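Local atomic coordinates of sugar fermentation stimulation protein homolog (Pyrococcus furiosus, PDB entry 4DA2), a protein that probably binds DNA and combines an OB fold with a nuclease-like PD-(D/E)xK domain in which calcium ions are bound. Residues P98-C103 against I121-G126; R209-H214 against R224-V229; V112-L117 against I157-K162; E141-P146 against P179-F184. The protein carries 1 engineered substitution. All coordinates share one frame; numbering follows the deposited sequence.

All four contacts reach the large mixed sheet of the PD-(D/E)xK domain. Interactions 2 and 4 are closest, with centres about 8 Å apart: Gly-228 lies backbone to backbone against Ser-182 and Phe-184, with two probable hydrogen bonds, and Ala-210 packs on Phe-184. Interaction 1 lies about 20 Å from interaction 2, centre to centre, but touches it through the salt bridge between Glu-99 and Arg-209. Interactions 1 and 3 share strand 115-122. The calcium ions are held by Glu-109, Asp-118, Glu-131 and Thr-132; a calcium ion is about 7 Å from the side chain of Leu-117, 8 Å from Tyr-145, and 12 Å from Ile-121 and Leu-211.

Interaction 1: residues P98-C103 against I121-G126; sequences PELEGC and IECSKG. Engineered in segment 121-126: Ile-121 (natural residue Leu).
Cys-103 and Cys-123 are welded by a disulfide, SG to SG 2.1 Å, that pins a tight turn to the end of a strand. The bridge is right-handed, with a CB-SG-SG-CB torsion of 109°. In both cysteines SG stands beside the backbone N and anti to the carbonyl carbon (chi1 -53° and -59°). The knob facing this bridge is a methyl: CG2 of Ile-121, an engineered replacement for leucine, abuts CB of Cys-103 at 3.6 Å. From the other segment Leu-100 sends CD2 toward the sulfur of Cys-123, a looser approach of 4.4 Å, so the disulfide has branched side chains of both segments beside it. The backbones close in too, with CA of Cys-103 only 3.1 Å from O of Glu-122 in a CA-H...O contact. Residues Leu-100 to Cys-103 form a type II beta turn, closed by a bond from N of Cys-103 to O of Leu-100. Gly-102 takes its third position with positive phi, and its N is gripped by Glu-95. No direct hydrogen bond joins the segments; beside the turn a water bridges the backbones, donating to O of Glu-101 at 3.0 Å and accepting from N of Ser-124 at 2.8 Å. The turn lies in the connection from helix 81-93 to strand 104-108, while Ile-121 lies near the end of strand 115-122, touching Ile-105 of strand 104-108 and Ile-128 and Val-130 of strand 127-139.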
loop_
_atom_site.group_PDB
_atom_site.type_symbol
_atom_site.label_atom_id
_atom_site.label_comp_id
_atom_site.label_asym_id
_atom_site.label_seq_id
_atom_site.Cartn_x
_atom_site.Cartn_y
_atom_site.Cartn_z
ATOM N N PRO A 98 8.909 11.188 -12.549
ATOM C CA PRO A 98 9.570 11.564 -13.806
ATOM C C PRO A 98 9.977 10.362 -14.658
ATOM O O PRO A 98 9.841 10.409 -15.879
ATOM C CB PRO A 98 10.809 12.330 -13.337
ATOM C CG PRO A 98 10.394 12.919 -12.028
ATOM C CD PRO A 98 9.509 11.881 -11.390
ATOM N N GLU A 99 10.442 9.284 -14.021
ATOM C CA GLU A 99 10.919 8.113 -14.782
ATOM C C GLU A 99 9.780 7.393 -15.509
ATOM O O GLU A 99 10.020 6.658 -16.471
ATOM C CB GLU A 99 11.653 7.132 -13.881
ATOM C CG GLU A 99 10.781 6.590 -12.742
ATOM C CD GLU A 99 11.565 5.707 -11.801
ATOM O OE1 GLU A 99 12.381 4.920 -12.314
ATOM O OE2 GLU A 99 11.359 5.799 -10.566
ATOM N N LEU A 100 8.544 7.608 -15.060
ATOM C CA LEU A 100 7.370 6.976 -15.689
ATOM C C LEU A 100 6.513 7.954 -16.538
ATOM O O LEU A 100 5.356 7.673 -16.874
ATOM C CB LEU A 100 6.523 6.236 -14.634
ATOM C CG LEU A 100 7.256 5.054 -13.957
ATOM C CD1 LEU A 100 6.569 4.628 -12.678
ATOM C CD2 LEU A 100 7.446 3.842 -14.904
ATOM N N GLU A 101 7.090 9.100 -16.886
ATOM C CA GLU A 101 6.429 10.033 -17.802
ATOM C C GLU A 101 6.165 9.401 -19.148
ATOM O O GLU A 101 7.006 8.691 -19.700
ATOM C CB GLU A 101 7.231 11.329 -17.974
ATOM C CG GLU A 101 7.067 12.290 -16.801
ATOM C CD GLU A 101 8.090 13.417 -16.798
ATOM O OE1 GLU A 101 8.585 13.791 -17.890
ATOM O OE2 GLU A 101 8.406 13.918 -15.691
ATOM N N GLY A 102 4.973 9.646 -19.672
ATOM C CA GLY A 102 4.577 9.064 -20.945
ATOM C C GLY A 102 4.265 7.577 -20.840
ATOM O O GLY A 102 4.133 6.907 -21.859
ATOM N N CYS A 103 4.163 7.066 -19.611
ATOM C CA CYS A 103 3.799 5.662 -19.377
ATOM C C CYS A 103 2.404 5.572 -18.791
ATOM O O CYS A 103 1.981 6.452 -18.031
ATOM C CB CYS A 103 4.752 5.001 -18.384
ATOM S SG CYS A 103 6.485 5.129 -18.739
ATOM N N ILE A 121 2.793 -1.876 -17.178
ATOM C CA ILE A 121 2.789 -0.472 -17.590
ATOM C C ILE A 121 3.539 -0.352 -18.915
ATOM O O ILE A 121 4.585 -0.971 -19.111
ATOM C CB ILE A 121 3.391 0.398 -16.478
ATOM C CG1 ILE A 121 2.365 0.509 -15.351
ATOM C CG2 ILE A 121 3.762 1.828 -16.971
ATOM C CD1 ILE A 121 2.910 1.098 -14.067
ATOM N N GLU A 122 2.974 0.424 -19.830
ATOM C CA GLU A 122 3.580 0.610 -21.142
ATOM C C GLU A 122 4.147 1.999 -21.271
ATOM O O GLU A 122 3.457 2.996 -20.994
ATOM C CB GLU A 122 2.576 0.313 -22.263
ATOM C CG GLU A 122 3.203 0.409 -23.671
ATOM C CD GLU A 122 2.213 0.115 -24.802
ATOM O OE1 GLU A 122 1.074 -0.318 -24.530
ATOM O OE2 GLU A 122 2.596 0.305 -25.968
ATOM N N CYS A 123 5.416 2.061 -21.673
ATOM C CA CYS A 123 6.120 3.337 -21.886
ATOM C C CYS A 123 6.498 3.482 -23.374
ATOM O O CYS A 123 6.234 2.566 -24.180
ATOM C CB CYS A 123 7.385 3.393 -21.042
ATOM S SG CYS A 123 7.072 3.236 -19.263
ATOM N N SER A 124 7.122 4.606 -23.720
ATOM C CA SER A 124 7.597 4.830 -25.088
ATOM C C SER A 124 8.561 3.757 -25.576
ATOM O O SER A 124 8.426 3.265 -26.699
ATOM C CB SER A 124 8.268 6.192 -25.218
ATOM O OG SER A 124 7.298 7.211 -25.268
ATOM N N LYS A 125 9.523 3.394 -24.743
ATOM C CA LYS A 125 10.590 2.516 -25.195
ATOM C C LYS A 125 10.413 1.052 -24.789
ATOM O O LYS A 125 11.235 0.203 -25.153
ATOM C CB LYS A 125 11.952 3.062 -24.748
ATOM C CG LYS A 125 12.305 4.400 -25.389
ATOM C CD LYS A 125 13.553 5.009 -24.780
ATOM C CE LYS A 125 13.679 6.472 -25.163
ATOM N NZ LYS A 125 14.949 7.080 -24.677
ATOM N N GLY A 126 9.351 0.756 -24.043
ATOM C CA GLY A 126 9.103 -0.614 -23.592
ATOM C C GLY A 126 8.075 -0.744 -22.482
ATOM O O GLY A 126 7.369 0.207 -22.158
HETATM O O HOH W 1 7.432 6.732 -21.969
#

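Interaction 2: residues R209-H214 against R224-V229; sequences RALGLH and RGELGV
Gly-212 pairs with Arg-224 and Gly-225 in the beta hairpin of strands 207-215 and 220-229, part of the main sheet of the PD-(D/E)xK domain. The antiparallel strands exchange three backbone bonds: N of Gly-212 to O of Gly-225, N of Arg-224 to O of Gly-212 and N of Leu-227 to O of Ala-210, each 2.8 Å. The first is almost straight (177°). Packing is tight over Gly-212. The guanidinium of Arg-224 lies over it, NH2 3.6 Å from CA of Gly-212, and CD2 of Leu-227 reaches the same CA at 3.8 Å; a beta carbon there would clash. At Gly-225 the reason is local: its backbone angles would jam a beta carbon against the carbonyl O of Arg-224. Beside this, CB of Ala-210 touches CB of Leu-227 and a methyl of Val-229, and Leu-211 turns off to the helix 81-93 side, onto Phe-88 and Ile-91. The Glu-226 side is looser and open to solvent. Exposed Glu-226 runs alongside Arg-209, pointing the same way, yet OE1 of Glu-226 comes only within 4.0 Å of CD of Arg-209, and the charged ends do not meet; Arg-209 spends its charge on Glu-99 and Glu-207 instead. NH2 of Arg-224 also bonds O of Val-181. The side chain of Arg-224, bent at chi3 (-51°), crosses that of His-214 at about a right angle with ring and guanidinium nearly coplanar. Glu-216 takes the far nitrogen, NE2, of the ring, while NH1 of Arg-224 donates in the ring plane to ND1 of His-214 at 3.1 Å.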
loop_
_atom_site.group_PDB
_atom_site.type_symbol
_atom_site.label_atom_id
_atom_site.label_comp_id
_atom_site.label_asym_id
_atom_site.label_seq_id
_atom_site.Cartn_x
_atom_site.Cartn_y
_atom_site.Cartn_z
ATOM N N ARG A 209 11.263 1.548 -5.182
ATOM C CA ARG A 209 10.864 2.935 -4.841
ATOM C C ARG A 209 9.974 2.849 -3.605
ATOM O O ARG A 209 9.380 1.788 -3.309
ATOM C CB ARG A 209 10.044 3.581 -5.975
ATOM C CG ARG A 209 10.732 3.597 -7.370
ATOM C CD ARG A 209 11.936 4.539 -7.475
ATOM N NE ARG A 209 12.519 4.456 -8.825
ATOM C CZ ARG A 209 13.589 3.727 -9.134
ATOM N NH1 ARG A 209 14.239 3.055 -8.188
ATOM N NH2 ARG A 209 14.032 3.705 -10.387
ATOM N N ALA A 210 9.878 3.965 -2.897
ATOM C CA ALA A 210 8.941 4.101 -1.785
ATOM C C ALA A 210 8.340 5.511 -1.794
ATOM O O ALA A 210 9.050 6.487 -1.973
ATOM C CB ALA A 210 9.641 3.813 -0.460
ATOM N N LEU A 211 7.034 5.593 -1.573
ATOM C CA LEU A 211 6.312 6.854 -1.640
ATOM C C LEU A 211 5.632 7.181 -0.328
ATOM O O LEU A 211 5.091 6.291 0.308
ATOM C CB LEU A 211 5.240 6.764 -2.713
ATOM C CG LEU A 211 5.663 6.247 -4.091
ATOM C CD1 LEU A 211 4.424 6.101 -4.984
ATOM C CD2 LEU A 211 6.679 7.201 -4.728
ATOM N N GLY A 212 5.667 8.454 0.073
ATOM C CA GLY A 212 4.965 8.887 1.285
ATOM C C GLY A 212 3.597 9.434 0.931
ATOM O O GLY A 212 3.459 10.277 0.033
ATOM N N LEU A 213 2.573 8.939 1.638
ATOM C CA LEU A 213 1.204 9.337 1.408
ATOM C C LEU A 213 0.488 9.392 2.745
ATOM O O LEU A 213 0.915 8.737 3.700
ATOM C CB LEU A 213 0.471 8.320 0.522
ATOM C CG LEU A 213 0.740 8.344 -0.980
ATOM C CD1 LEU A 213 2.035 7.598 -1.341
ATOM C CD2 LEU A 213 -0.440 7.731 -1.680
ATOM N N HIS A 214 -0.551 10.207 2.808
ATOM C CA HIS A 214 -1.499 10.187 3.919
ATOM C C HIS A 214 -2.821 10.760 3.424
ATOM O O HIS A 214 -2.928 11.269 2.286
ATOM C CB HIS A 214 -0.958 10.940 5.157
ATOM C CG HIS A 214 -0.841 12.417 4.952
ATOM N ND1 HIS A 214 0.325 13.023 4.530
ATOM C CD2 HIS A 214 -1.755 13.409 5.070
ATOM C CE1 HIS A 214 0.131 14.324 4.404
ATOM N NE2 HIS A 214 -1.124 14.588 4.726
ATOM N N ARG A 224 3.358 13.015 -0.561
ATOM C CA ARG A 224 4.431 13.801 0.031
ATOM C C ARG A 224 5.744 13.723 -0.781
ATOM O O ARG A 224 6.643 14.531 -0.570
ATOM C CB ARG A 224 4.656 13.425 1.503
ATOM C CG ARG A 224 3.457 13.735 2.456
ATOM C CD ARG A 224 3.909 13.664 3.937
ATOM N NE ARG A 224 4.624 12.422 4.225
ATOM C CZ ARG A 224 4.040 11.240 4.413
ATOM N NH1 ARG A 224 2.718 11.133 4.380
ATOM N NH2 ARG A 224 4.777 10.160 4.642
ATOM N N GLY A 225 5.811 12.794 -1.727
ATOM C CA GLY A 225 7.011 12.563 -2.524
ATOM C C GLY A 225 7.637 11.219 -2.179
ATOM O O GLY A 225 7.021 10.376 -1.483
ATOM N N GLU A 226 8.877 11.017 -2.617
ATOM C CA GLU A 226 9.531 9.739 -2.332
ATOM C C GLU A 226 10.154 9.678 -0.942
ATOM O O GLU A 226 10.544 10.698 -0.360
ATOM C CB GLU A 226 10.604 9.416 -3.374
ATOM C CG GLU A 226 10.064 9.185 -4.757
ATOM C CD GLU A 226 11.178 8.848 -5.752
ATOM O OE1 GLU A 226 12.029 7.970 -5.435
ATOM O OE2 GLU A 226 11.168 9.420 -6.859
ATOM N N LEU A 227 10.280 8.463 -0.424
ATOM C CA LEU A 227 10.933 8.219 0.849
ATOM C C LEU A 227 12.333 7.681 0.547
ATOM O O LEU A 227 12.539 7.011 -0.487
ATOM C CB LEU A 227 10.156 7.176 1.667
ATOM C CG LEU A 227 8.649 7.406 1.917
ATOM C CD1 LEU A 227 8.034 6.205 2.639
ATOM C CD2 LEU A 227 8.441 8.672 2.725
ATOM N N GLY A 228 13.275 7.963 1.444
ATOM C CA GLY A 228 14.635 7.464 1.294
ATOM C C GLY A 228 14.672 5.972 1.573
ATOM O O GLY A 228 14.366 5.545 2.664
ATOM N N VAL A 229 15.061 5.206 0.555
ATOM C CA VAL A 229 15.091 3.760 0.591
ATOM C C VAL A 229 16.380 3.207 1.186
ATOM O O VAL A 229 17.482 3.533 0.719
ATOM C CB VAL A 229 14.897 3.194 -0.831
ATOM C CG1 VAL A 229 15.045 1.700 -0.831
ATOM C CG2 VAL A 229 13.489 3.593 -1.375
#

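Interaction 3: residues V112-L117 against I157-K162; sequences VGESRL and IKELIK
Glu-159 of helix 151-165 reaches out to a hairpin turn, Val-112 to Ser-115, in a helix-to-turn contact with a single hydrogen bond and a small apolar base. The carboxylate carries most of it. OE2 of Glu-159 accepts the backbone N-H of Glu-114 at 2.9 Å, nearly straight at 167°, with the donor standing 57° out of the carboxylate plane. OE1 sits 3.4 Å from CA of Gly-113, so the acid covers the turn's glycine, where a beta carbon would clash with it. The side chain bends at chi2 (-62°), which swings CD toward the turn; CD lies 3.5 Å from O of Val-112. The turn is a type II' beta turn, with Gly-113 in its second position; Val-112 and Ser-115 pair through both backbone bonds, the usual shape of a two-residue hairpin, here joining strands 111-112 and 115-122 of the domain's main sheet. Lower down, CB of Glu-159 rests 3.9 Å from CG1 of Val-112, the two side chains running antiparallel alongside one another. An alanine at Glu-159 would probably leave the N-H of Glu-114 without this acceptor and Gly-113 without the carboxylate over it. Glu-114 itself carries a like charge, its OE1 4.9 Å from OE2 of Glu-159, which may raise the cost of charging both acids. Beneath lies the apolar layer: CD1 of Leu-117 meets CD2 of Leu-160 obliquely at 3.7 Å, and both leucines touch Glu-131, a calcium ligand, on strand 127-139.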
loop_
_atom_site.group_PDB
_atom_site.type_symbol
_atom_site.label_atom_id
_atom_site.label_comp_id
_atom_site.label_asym_id
_atom_site.label_seq_id
_atom_site.Cartn_x
_atom_site.Cartn_y
_atom_site.Cartn_z
ATOM N N VAL A 112 2.344 -13.583 -13.940
ATOM C CA VAL A 112 3.787 -13.607 -14.084
ATOM C C VAL A 112 4.266 -14.828 -13.308
ATOM O O VAL A 112 4.100 -14.897 -12.069
ATOM C CB VAL A 112 4.472 -12.353 -13.459
ATOM C CG1 VAL A 112 5.965 -12.424 -13.618
ATOM C CG2 VAL A 112 3.926 -11.060 -14.051
ATOM N N GLY A 113 4.881 -15.767 -14.021
ATOM C CA GLY A 113 5.343 -17.027 -13.409
ATOM C C GLY A 113 4.194 -17.745 -12.720
ATOM O O GLY A 113 3.170 -18.033 -13.338
ATOM N N GLU A 114 4.365 -18.033 -11.433
ATOM C CA GLU A 114 3.344 -18.746 -10.665
ATOM C C GLU A 114 2.315 -17.837 -10.010
ATOM O O GLU A 114 1.398 -18.316 -9.349
ATOM C CB GLU A 114 4.006 -19.572 -9.559
ATOM C CG GLU A 114 4.938 -20.664 -10.019
ATOM C CD GLU A 114 5.752 -21.216 -8.866
ATOM O OE1 GLU A 114 5.499 -20.834 -7.698
ATOM O OE2 GLU A 114 6.652 -22.030 -9.130
ATOM N N SER A 115 2.459 -16.525 -10.200
ATOM C CA SER A 115 1.684 -15.565 -9.447
ATOM C C SER A 115 1.055 -14.499 -10.365
ATOM O O SER A 115 0.926 -14.698 -11.575
ATOM C CB SER A 115 2.608 -14.930 -8.385
ATOM O OG SER A 115 1.871 -14.230 -7.410
ATOM N N ARG A 116 0.652 -13.374 -9.777
ATOM C CA ARG A 116 0.195 -12.202 -10.534
ATOM C C ARG A 116 0.844 -10.986 -9.897
ATOM O O ARG A 116 0.912 -10.904 -8.664
ATOM C CB ARG A 116 -1.331 -12.026 -10.433
ATOM C CG ARG A 116 -2.142 -13.118 -11.168
ATOM C CD ARG A 116 -3.622 -12.908 -11.035
ATOM N NE ARG A 116 -4.332 -13.531 -12.155
ATOM C CZ ARG A 116 -4.984 -14.684 -12.104
ATOM N NH1 ARG A 116 -5.038 -15.388 -10.980
ATOM N NH2 ARG A 116 -5.584 -15.133 -13.200
ATOM N N LEU A 117 1.317 -10.052 -10.717
ATOM C CA LEU A 117 1.829 -8.780 -10.185
ATOM C C LEU A 117 0.816 -7.681 -10.473
ATOM O O LEU A 117 -0.018 -7.823 -11.364
ATOM C CB LEU A 117 3.174 -8.445 -10.813
ATOM C CG LEU A 117 4.313 -9.421 -10.522
ATOM C CD1 LEU A 117 5.577 -9.010 -11.315
ATOM C CD2 LEU A 117 4.593 -9.497 -9.021
ATOM N N ILE A 157 8.250 -11.127 -5.018
ATOM C CA ILE A 157 9.637 -10.645 -5.149
ATOM C C ILE A 157 10.463 -11.621 -6.004
ATOM O O ILE A 157 11.294 -11.201 -6.836
ATOM C CB ILE A 157 10.301 -10.335 -3.777
ATOM C CG1 ILE A 157 9.520 -9.213 -3.070
ATOM C CG2 ILE A 157 11.812 -9.909 -3.984
ATOM C CD1 ILE A 157 9.662 -9.205 -1.513
ATOM N N LYS A 158 10.201 -12.927 -5.834
ATOM C CA LYS A 158 10.858 -13.942 -6.661
ATOM C C LYS A 158 10.549 -13.779 -8.141
ATOM O O LYS A 158 11.447 -13.890 -8.975
ATOM C CB LYS A 158 10.575 -15.363 -6.136
ATOM C CG LYS A 158 11.320 -15.666 -4.825
ATOM C CD LYS A 158 10.978 -17.062 -4.278
ATOM C CE LYS A 158 11.867 -17.430 -3.099
ATOM N NZ LYS A 158 11.566 -18.798 -2.594
ATOM N N GLU A 159 9.295 -13.462 -8.478
ATOM C CA GLU A 159 8.939 -13.272 -9.876
ATOM C C GLU A 159 9.586 -11.996 -10.436
ATOM O O GLU A 159 9.963 -11.945 -11.607
ATOM C CB GLU A 159 7.425 -13.223 -10.073
ATOM C CG GLU A 159 6.690 -14.511 -9.698
ATOM C CD GLU A 159 7.106 -15.727 -10.536
ATOM O OE1 GLU A 159 7.845 -15.588 -11.543
ATOM O OE2 GLU A 159 6.675 -16.826 -10.174
ATOM N N LEU A 160 9.698 -10.963 -9.584
ATOM C CA LEU A 160 10.360 -9.716 -9.979
ATOM C C LEU A 160 11.842 -9.966 -10.303
ATOM O O LEU A 160 12.375 -9.433 -11.281
ATOM C CB LEU A 160 10.204 -8.636 -8.879
ATOM C CG LEU A 160 8.789 -8.061 -8.723
ATOM C CD1 LEU A 160 8.687 -7.277 -7.389
ATOM C CD2 LEU A 160 8.463 -7.149 -9.871
ATOM N N ILE A 161 12.503 -10.722 -9.433
ATOM C CA ILE A 161 13.906 -11.079 -9.600
ATOM C C ILE A 161 14.091 -11.825 -10.935
ATOM O O ILE A 161 14.997 -11.506 -11.718
ATOM C CB ILE A 161 14.410 -11.929 -8.409
ATOM C CG1 ILE A 161 14.530 -11.069 -7.144
ATOM C CG2 ILE A 161 15.759 -12.601 -8.771
ATOM C CD1 ILE A 161 14.751 -11.862 -5.865
ATOM N N LYS A 162 13.220 -12.796 -11.206
ATOM C CA LYS A 162 13.337 -13.579 -12.441
ATOM C C LYS A 162 13.140 -12.700 -13.696
ATOM O O LYS A 162 13.886 -12.821 -14.662
ATOM C CB LYS A 162 12.359 -14.749 -12.421
ATOM C CG LYS A 162 12.102 -15.425 -13.801
ATOM C CD LYS A 162 13.242 -16.293 -14.301
ATOM C CE LYS A 162 12.728 -17.292 -15.342
ATOM N NZ LYS A 162 13.702 -17.496 -16.435
#

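Interaction 4: residues E141-P146 against P179-F184; sequences EYAMYP and PNVSKF
Tyr-142 and Lys-183 meet as neighbours on one face of a parallel strand pair, the lysine chain lying over the tyrosine ring. CE of Lys-183 stands 3.8 Å from the centre of the Tyr-142 ring, a CH-pi contact over the face, and CB of Lys-183 touches CD1 and CE1 of Tyr-142. NZ lies farther out, too far for more than a weak cation-pi attraction. At the start of the pair, O of Glu-141 accepts two backbone donors: N of Ser-182 at 2.8 Å and N of Lys-183 at 3.1 Å. The Glu-141 chain bends at chi2 (-66°), and OE1 of Glu-141 takes the hydroxyl of Ser-182 at 2.7 Å, on the anti side of the carboxylate. N of Ala-143 donates to O of Lys-183 at 2.9 Å, which carries the register on. On the other face lie Ala-143 and Phe-184, with CD1 of Phe-184 3.2 Å from O of Ala-143; CG2 of Val-181 approaches CB of Ala-143 from the loop. An alanine at Tyr-142 would probably leave the lysine chain without the ring beneath it and Glu-230 without the hydroxyl it now bonds. The N of Tyr-145 is buried with no partner. Farther out, Phe-184 stacks on Phe-174 of strand 169-176; strand 142-145 runs between strands 127-139 and 183-186, and helix 192-204 touches Tyr-145 through Ile-194.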
loop_
_atom_site.group_PDB
_atom_site.type_symbol
_atom_site.label_atom_id
_atom_site.label_comp_id
_atom_site.label_asym_id
_atom_site.label_seq_id
_atom_site.Cartn_x
_atom_site.Cartn_y
_atom_site.Cartn_z
ATOM N N GLU A 141 11.132 7.456 11.800
ATOM C CA GLU A 141 10.925 8.127 10.525
ATOM C C GLU A 141 10.710 7.134 9.384
ATOM O O GLU A 141 10.521 7.549 8.238
ATOM C CB GLU A 141 12.124 9.031 10.213
ATOM C CG GLU A 141 12.017 10.431 10.872
ATOM C CD GLU A 141 10.869 11.266 10.318
ATOM O OE1 GLU A 141 10.686 11.279 9.085
ATOM O OE2 GLU A 141 10.151 11.914 11.108
ATOM N N TYR A 142 10.774 5.837 9.688
ATOM C CA TYR A 142 10.666 4.797 8.646
ATOM C C TYR A 142 9.233 4.279 8.512
ATOM O O TYR A 142 8.558 4.062 9.520
ATOM C CB TYR A 142 11.575 3.590 8.941
ATOM C CG TYR A 142 13.052 3.897 8.872
ATOM C CD1 TYR A 142 13.780 3.664 7.696
ATOM C CD2 TYR A 142 13.726 4.416 9.978
ATOM C CE1 TYR A 142 15.159 3.960 7.626
ATOM C CE2 TYR A 142 15.087 4.702 9.924
ATOM C CZ TYR A 142 15.796 4.476 8.742
ATOM O OH TYR A 142 17.141 4.776 8.695
ATOM N N ALA A 143 8.782 4.109 7.268
ATOM C CA ALA A 143 7.697 3.159 6.952
ATOM C C ALA A 143 8.348 1.827 6.639
ATOM O O ALA A 143 9.436 1.786 6.021
ATOM C CB ALA A 143 6.921 3.640 5.757
ATOM N N MET A 144 7.695 0.736 7.039
ATOM C CA MET A 144 8.262 -0.593 6.868
ATOM C C MET A 144 7.308 -1.623 6.310
ATOM O O MET A 144 6.045 -1.493 6.422
ATOM C CB MET A 144 8.858 -1.085 8.189
ATOM C CG MET A 144 9.868 -0.117 8.749
ATOM S SD MET A 144 10.796 -0.938 10.062
ATOM C CE MET A 144 9.499 -1.317 11.267
ATOM N N TYR A 145 7.911 -2.634 5.673
ATOM C CA TYR A 145 7.184 -3.797 5.181
ATOM C C TYR A 145 8.036 -5.034 5.370
ATOM O O TYR A 145 9.258 -4.972 5.178
ATOM C CB TYR A 145 6.813 -3.593 3.706
ATOM C CG TYR A 145 6.406 -4.853 2.978
ATOM C CD1 TYR A 145 5.043 -5.203 2.833
ATOM C CD2 TYR A 145 7.371 -5.715 2.462
ATOM C CE1 TYR A 145 4.673 -6.364 2.141
ATOM C CE2 TYR A 145 7.013 -6.896 1.770
ATOM C CZ TYR A 145 5.669 -7.196 1.610
ATOM O OH TYR A 145 5.340 -8.347 0.944
ATOM N N PRO A 146 7.408 -6.178 5.716
ATOM C CA PRO A 146 5.976 -6.324 6.026
ATOM C C PRO A 146 5.856 -6.331 7.544
ATOM O O PRO A 146 6.879 -6.190 8.220
ATOM C CB PRO A 146 5.661 -7.706 5.469
ATOM C CG PRO A 146 6.907 -8.474 5.727
ATOM C CD PRO A 146 8.059 -7.491 5.571
ATOM N N PRO A 179 1.430 9.272 7.777
ATOM C CA PRO A 179 1.982 10.621 7.906
ATOM C C PRO A 179 3.318 10.550 8.659
ATOM O O PRO A 179 3.617 9.548 9.339
ATOM C CB PRO A 179 0.927 11.354 8.763
ATOM C CG PRO A 179 0.318 10.238 9.609
ATOM C CD PRO A 179 0.284 9.042 8.687
ATOM N N ASN A 180 4.118 11.599 8.506
ATOM C CA ASN A 180 5.390 11.785 9.232
ATOM C C ASN A 180 6.373 10.617 9.148
ATOM O O ASN A 180 6.894 10.143 10.150
ATOM C CB ASN A 180 5.145 12.189 10.699
ATOM C CG ASN A 180 4.221 13.379 10.813
ATOM O OD1 ASN A 180 3.000 13.224 10.772
ATOM N ND2 ASN A 180 4.792 14.581 10.896
ATOM N N VAL A 181 6.610 10.148 7.937
ATOM C CA VAL A 181 7.714 9.250 7.691
ATOM C C VAL A 181 8.459 9.847 6.515
ATOM O O VAL A 181 7.852 10.518 5.675
ATOM C CB VAL A 181 7.259 7.776 7.361
ATOM C CG1 VAL A 181 6.780 7.036 8.616
ATOM C CG2 VAL A 181 6.218 7.749 6.232
ATOM N N SER A 182 9.779 9.661 6.488
ATOM C CA SER A 182 10.610 10.236 5.424
ATOM C C SER A 182 11.477 9.190 4.748
ATOM O O SER A 182 12.198 9.486 3.767
ATOM C CB SER A 182 11.538 11.309 6.009
ATOM O OG SER A 182 12.306 10.722 7.047
ATOM N N LYS A 183 11.449 7.989 5.297
ATOM C CA LYS A 183 12.286 6.867 4.835
ATOM C C LYS A 183 11.512 5.559 4.773
ATOM O O LYS A 183 10.415 5.475 5.299
ATOM C CB LYS A 183 13.511 6.685 5.755
ATOM C CG LYS A 183 14.419 7.911 5.802
ATOM C CD LYS A 183 15.719 7.606 6.534
ATOM C CE LYS A 183 15.544 7.716 8.037
ATOM N NZ LYS A 183 15.617 9.124 8.503
ATOM N N PHE A 184 12.081 4.578 4.078
ATOM C CA PHE A 184 11.572 3.218 4.054
ATOM C C PHE A 184 12.668 2.210 4.354
ATOM O O PHE A 184 13.772 2.368 3.852
ATOM C CB PHE A 184 10.933 2.882 2.660
ATOM C CG PHE A 184 10.676 1.403 2.486
ATOM C CD1 PHE A 184 9.483 0.825 2.930
ATOM C CD2 PHE A 184 11.673 0.568 1.982
ATOM C CE1 PHE A 184 9.300 -0.576 2.833
ATOM C CE2 PHE A 184 11.489 -0.803 1.858
ATOM C CZ PHE A 184 10.293 -1.386 2.296
#